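Local atomic coordinates of aminotransferase class-III (Sphaerobacter thermophilus DSM 20745, PDB entry 6K8H), a protein that is an omega-transaminase of the class-III aminotransferase family, a group within the pyridoxal-phosphate-dependent enzymes. Residues Arg409-Thr414 and Glu431-Ala436; Ala397-Val402 and Pro415-Cys420. All coordinates share one frame; numbering follows the deposited sequence.

Overall arrangement
Both contacts lie in the C-terminal part of the chain, on the same side of its centre and with their own centres about 11 Å apart. Their segments alternate along the sequence: 397-402 of helix 393-408, then 409-414 around strand 411-412, then 415-420 leading into strand 418-420, and last 431-436 of helix 427-445. Contact 1 joins a strand of the four-stranded mixed sheet to helix 427-445; contact 2 joins helix 393-408 to the turn entering the three-stranded antiparallel sheet. I413 connects them, its CG1 lying 3.3 Å from F418 O. The alternation along the chain, together with I413, connects helices 393-408 and 427-445 with strands of two sheets.

Contact 1 of 2, residues Arg409-Thr414 and Glu431-Ala436; sequences RGIFIT and EAFVDA
I411, in strand 411-412 (outermost of its sheet within the chain), and I413 reach F433 and A436 of helix 427-445, a helix-on-strand packing in the C-terminal α/β region of this aminotransferase. No hydrogen bond crosses the interface, and the 259 Å² it buries is held largely by apolar side chains. I411 divides its branches between two helix residues. CG1 meets A436 CB at 3.5 Å, while CG2 lies 3.7 Å from F433 CD2; the first torsion (chi1 -58°) sets CG1 beside the backbone N and CG2 anti to it. CD1 lies beside the root of the phenylalanine, 3.9 Å from F433 CA. I413 adds its tip to the same ring, with CD1 3.8 Å from F433 CE2. Both isoleucines cross the phenylalanine side chain at about a right angle. F433 CG is anti to the backbone N (chi1 -177°), and the end of the side chain comes nearer 409-414 than the direction of its CB suggests.

Farther out, F433 meets F374 edge-to-face and F67 with planes inclined at about 55°, and L350 and V354 of helix 337-361 also touch it. L406 of helix 393-408 touches I411, I413 and A436. On the exposed margin, the R409 chain is extended from CG to NE and runs by the helix toward a salt bridge between its NH2 and D443 OD2; on the way R409 CD passes 4.1 Å from A436 O.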
# COMPACT_ATOMS: atom_id res chain seq x y z
N ARG B 409 -2.57 -11.10 -32.31
CA ARG B 409 -1.40 -10.99 -33.23
C ARG B 409 -0.08 -10.86 -32.47
O ARG B 409 0.83 -10.24 -33.00
CB ARG B 409 -1.59 -9.86 -34.24
CG ARG B 409 -2.61 -10.16 -35.32
CD ARG B 409 -2.58 -9.14 -36.43
NE ARG B 409 -3.65 -9.42 -37.38
CZ ARG B 409 -3.53 -10.22 -38.43
NH1 ARG B 409 -2.39 -10.83 -38.69
NH2 ARG B 409 -4.58 -10.40 -39.21
N GLY B 410 -0.03 -11.33 -31.22
CA GLY B 410 1.21 -11.30 -30.48
C GLY B 410 1.55 -9.98 -29.84
O GLY B 410 2.72 -9.76 -29.50
N ILE B 411 0.58 -9.09 -29.65
CA ILE B 411 0.80 -7.79 -29.02
C ILE B 411 -0.14 -7.64 -27.82
O ILE B 411 -1.36 -7.75 -27.96
CB ILE B 411 0.61 -6.63 -30.00
CG1 ILE B 411 1.54 -6.75 -31.22
CG2 ILE B 411 0.85 -5.30 -29.28
CD1 ILE B 411 3.00 -6.48 -30.92
N PHE B 412 0.43 -7.35 -26.66
CA PHE B 412 -0.32 -7.09 -25.44
C PHE B 412 -0.18 -5.61 -25.13
O PHE B 412 0.91 -5.14 -24.80
CB PHE B 412 0.22 -7.96 -24.30
CG PHE B 412 -0.44 -7.72 -22.96
CD1 PHE B 412 -1.82 -7.63 -22.84
CD2 PHE B 412 0.34 -7.62 -21.82
CE1 PHE B 412 -2.41 -7.41 -21.59
CE2 PHE B 412 -0.23 -7.40 -20.57
CZ PHE B 412 -1.62 -7.30 -20.46
N ILE B 413 -1.28 -4.86 -25.27
CA ILE B 413 -1.32 -3.43 -24.98
C ILE B 413 -2.59 -3.17 -24.17
O ILE B 413 -3.48 -4.02 -24.10
CB ILE B 413 -1.27 -2.57 -26.27
CG1 ILE B 413 -0.87 -1.12 -25.94
CG2 ILE B 413 -2.59 -2.66 -27.03
CD1 ILE B 413 -0.34 -0.34 -27.13
N THR B 414 -2.65 -2.01 -23.51
CA THR B 414 -3.84 -1.70 -22.74
C THR B 414 -5.05 -1.51 -23.67
O THR B 414 -4.90 -1.18 -24.85
CB THR B 414 -3.67 -0.43 -21.90
OG1 THR B 414 -3.52 0.71 -22.75
CG2 THR B 414 -2.47 -0.56 -20.97
N GLU B 431 9.29 -2.65 -34.82
CA GLU B 431 8.75 -3.03 -36.13
C GLU B 431 7.66 -4.08 -36.00
O GLU B 431 6.66 -4.03 -36.72
CB GLU B 431 9.88 -3.50 -37.04
CG GLU B 431 10.65 -2.34 -37.61
CD GLU B 431 11.92 -2.74 -38.32
OE1 GLU B 431 12.30 -3.93 -38.27
OE2 GLU B 431 12.55 -1.84 -38.91
N ALA B 432 7.82 -5.05 -35.10
CA ALA B 432 6.76 -6.03 -34.89
C ALA B 432 5.48 -5.34 -34.42
O ALA B 432 4.38 -5.66 -34.89
CB ALA B 432 7.20 -7.10 -33.88
N PHE B 433 5.60 -4.38 -33.50
CA PHE B 433 4.42 -3.63 -33.09
C PHE B 433 3.77 -2.92 -34.27
O PHE B 433 2.55 -3.03 -34.48
CB PHE B 433 4.76 -2.61 -31.99
CG PHE B 433 3.55 -1.87 -31.50
CD1 PHE B 433 3.10 -0.73 -32.16
CD2 PHE B 433 2.82 -2.36 -30.43
CE1 PHE B 433 1.96 -0.07 -31.75
CE2 PHE B 433 1.67 -1.71 -29.99
CZ PHE B 433 1.24 -0.55 -30.65
N VAL B 434 4.56 -2.20 -35.07
CA VAL B 434 3.97 -1.39 -36.15
C VAL B 434 3.30 -2.29 -37.19
O VAL B 434 2.18 -2.00 -37.67
CB VAL B 434 5.04 -0.48 -36.78
CG1 VAL B 434 4.49 0.20 -38.05
CG2 VAL B 434 5.50 0.57 -35.78
N ASP B 435 3.95 -3.40 -37.55
CA ASP B 435 3.35 -4.35 -38.50
C ASP B 435 2.05 -4.94 -37.95
O ASP B 435 1.05 -5.05 -38.68
CB ASP B 435 4.35 -5.46 -38.82
CG ASP B 435 5.53 -4.97 -39.64
OD1 ASP B 435 5.50 -3.81 -40.12
OD2 ASP B 435 6.49 -5.75 -39.82
N ALA B 436 2.06 -5.34 -36.67
CA ALA B 436 0.85 -5.90 -36.07
C ALA B 436 -0.27 -4.88 -36.00
O ALA B 436 -1.44 -5.24 -36.14
CB ALA B 436 1.16 -6.46 -34.69

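Contact 2 of 2, residues Ala397-Val402 and Pro415-Cys420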
# COMPACT_ATOMS: atom_id res chain seq x y z
N ALA B 397 -15.97 0.97 -29.57
CA ALA B 397 -16.06 -0.30 -30.30
C ALA B 397 -14.90 -0.50 -31.28
O ALA B 397 -14.34 -1.60 -31.38
CB ALA B 397 -17.40 -0.38 -31.05
N PHE B 398 -14.52 0.56 -32.01
CA PHE B 398 -13.44 0.44 -32.99
C PHE B 398 -12.09 0.20 -32.32
O PHE B 398 -11.31 -0.68 -32.74
CB PHE B 398 -13.40 1.69 -33.88
CG PHE B 398 -12.54 1.54 -35.10
CD1 PHE B 398 -13.00 0.84 -36.22
CD2 PHE B 398 -11.28 2.09 -35.14
CE1 PHE B 398 -12.21 0.70 -37.35
CE2 PHE B 398 -10.48 1.96 -36.27
CZ PHE B 398 -10.94 1.26 -37.37
N VAL B 399 -11.78 0.97 -31.27
CA VAL B 399 -10.57 0.75 -30.49
C VAL B 399 -10.57 -0.66 -29.91
O VAL B 399 -9.52 -1.32 -29.86
CB VAL B 399 -10.45 1.82 -29.39
CG1 VAL B 399 -9.36 1.46 -28.38
CG2 VAL B 399 -10.15 3.19 -30.01
N GLY B 400 -11.73 -1.14 -29.46
CA GLY B 400 -11.82 -2.50 -28.94
C GLY B 400 -11.50 -3.54 -29.99
O GLY B 400 -10.85 -4.55 -29.71
N ARG B 401 -11.97 -3.32 -31.22
CA ARG B 401 -11.60 -4.24 -32.31
C ARG B 401 -10.09 -4.23 -32.54
O ARG B 401 -9.46 -5.29 -32.68
CB ARG B 401 -12.34 -3.86 -33.60
CG ARG B 401 -13.79 -4.32 -33.67
CD ARG B 401 -14.42 -4.10 -35.07
NE ARG B 401 -15.75 -4.71 -35.15
CZ ARG B 401 -15.95 -6.02 -35.33
NH1 ARG B 401 -14.92 -6.85 -35.45
NH2 ARG B 401 -17.19 -6.50 -35.38
N VAL B 402 -9.47 -3.04 -32.56
CA VAL B 402 -8.03 -2.97 -32.78
C VAL B 402 -7.29 -3.68 -31.65
O VAL B 402 -6.34 -4.44 -31.89
CB VAL B 402 -7.58 -1.50 -32.93
CG1 VAL B 402 -6.05 -1.40 -32.96
CG2 VAL B 402 -8.18 -0.89 -34.18
N PRO B 415 -6.26 -1.69 -23.14
CA PRO B 415 -7.45 -1.45 -23.96
C PRO B 415 -7.52 -0.05 -24.56
O PRO B 415 -8.11 0.11 -25.63
CB PRO B 415 -8.60 -1.69 -22.98
CG PRO B 415 -8.04 -2.67 -21.99
CD PRO B 415 -6.59 -2.31 -21.83
N ALA B 416 -6.92 0.95 -23.92
CA ALA B 416 -6.97 2.29 -24.49
C ALA B 416 -5.95 2.49 -25.61
O ALA B 416 -5.99 3.52 -26.28
CB ALA B 416 -6.73 3.35 -23.39
N LEU B 417 -5.09 1.49 -25.86
CA LEU B 417 -3.93 1.61 -26.74
C LEU B 417 -2.91 2.58 -26.16
O LEU B 417 -2.17 3.25 -26.90
CB LEU B 417 -4.33 1.99 -28.18
CG LEU B 417 -5.44 1.14 -28.81
CD1 LEU B 417 -5.68 1.52 -30.26
CD2 LEU B 417 -5.17 -0.36 -28.69
N PHE B 418 -2.82 2.55 -24.84
CA PHE B 418 -1.74 3.23 -24.09
C PHE B 418 -0.68 2.15 -23.90
O PHE B 418 -1.02 1.04 -23.49
CB PHE B 418 -2.22 3.72 -22.73
CG PHE B 418 -1.09 4.06 -21.79
CD1 PHE B 418 -0.28 5.15 -22.04
CD2 PHE B 418 -0.82 3.28 -20.68
CE1 PHE B 418 0.76 5.47 -21.18
CE2 PHE B 418 0.23 3.60 -19.83
CZ PHE B 418 1.01 4.69 -20.08
N GLY B 419 0.58 2.45 -24.21
CA GLY B 419 1.62 1.45 -24.10
C GLY B 419 2.95 2.04 -23.69
O GLY B 419 3.14 3.26 -23.66
N CYS B 420 3.86 1.14 -23.33
CA CYS B 420 5.18 1.53 -22.85
C CYS B 420 6.22 0.54 -23.37
O CYS B 420 5.95 -0.65 -23.55
CB CYS B 420 5.24 1.64 -21.32
SG CYS B 420 4.88 0.09 -20.45
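V399 and V402, one helical turn apart on helix 393-408, face L417 in the turn that leads into strand 418-420, so that the helix packs against the entrance to a strand that is outermost, within the chain, in the three-stranded antiparallel sheet of the C-terminal α/β region. The closest CA atoms are those of V399 and A416, 7.2 Å apart, and 159 Å² is buried.

The apolar contacts come first. V399 CG1 approaches L417 CG at 4.0 Å, and V402 CG1 lies 4.0 Å from L417 CD1. In both valines CG1 is anti to the backbone N (chi1 168° in V399), and in each it is this methyl that touches the leucine. The approaches differ: V399 and L417 slide past each other in opposite directions, whereas V402 and L417 cross at about a right angle. L417 CD1 serves both, lying 4.1 Å from V399 CG1 as well.

L417 itself has a positive phi (66°), which puts its backbone in the left-handed helical region while its CB points at the helix. Its backbone is hydrogen-bonded to I376 of strand 373-377, and its side chain touches the same residue, which ties L417 to the sheet.

No hydrogen bond joins the two segments; V402 N donates to F398 O at 3.0 Å inside the helix, and T414 OG1 is hydrogen-bonded to F418 O.

The contact is not itself in the ligand pocket: the A416 side chain is about 13 Å from a bound (5-hydroxy-4,6-dimethylpyridin-3-yl)methyl dihydrogen phosphate, while F418 touches R226 of that pocket. Methyl and carbonyl make the closest approach between the segments, V399 CG1 resting 3.3 Å from P415 O.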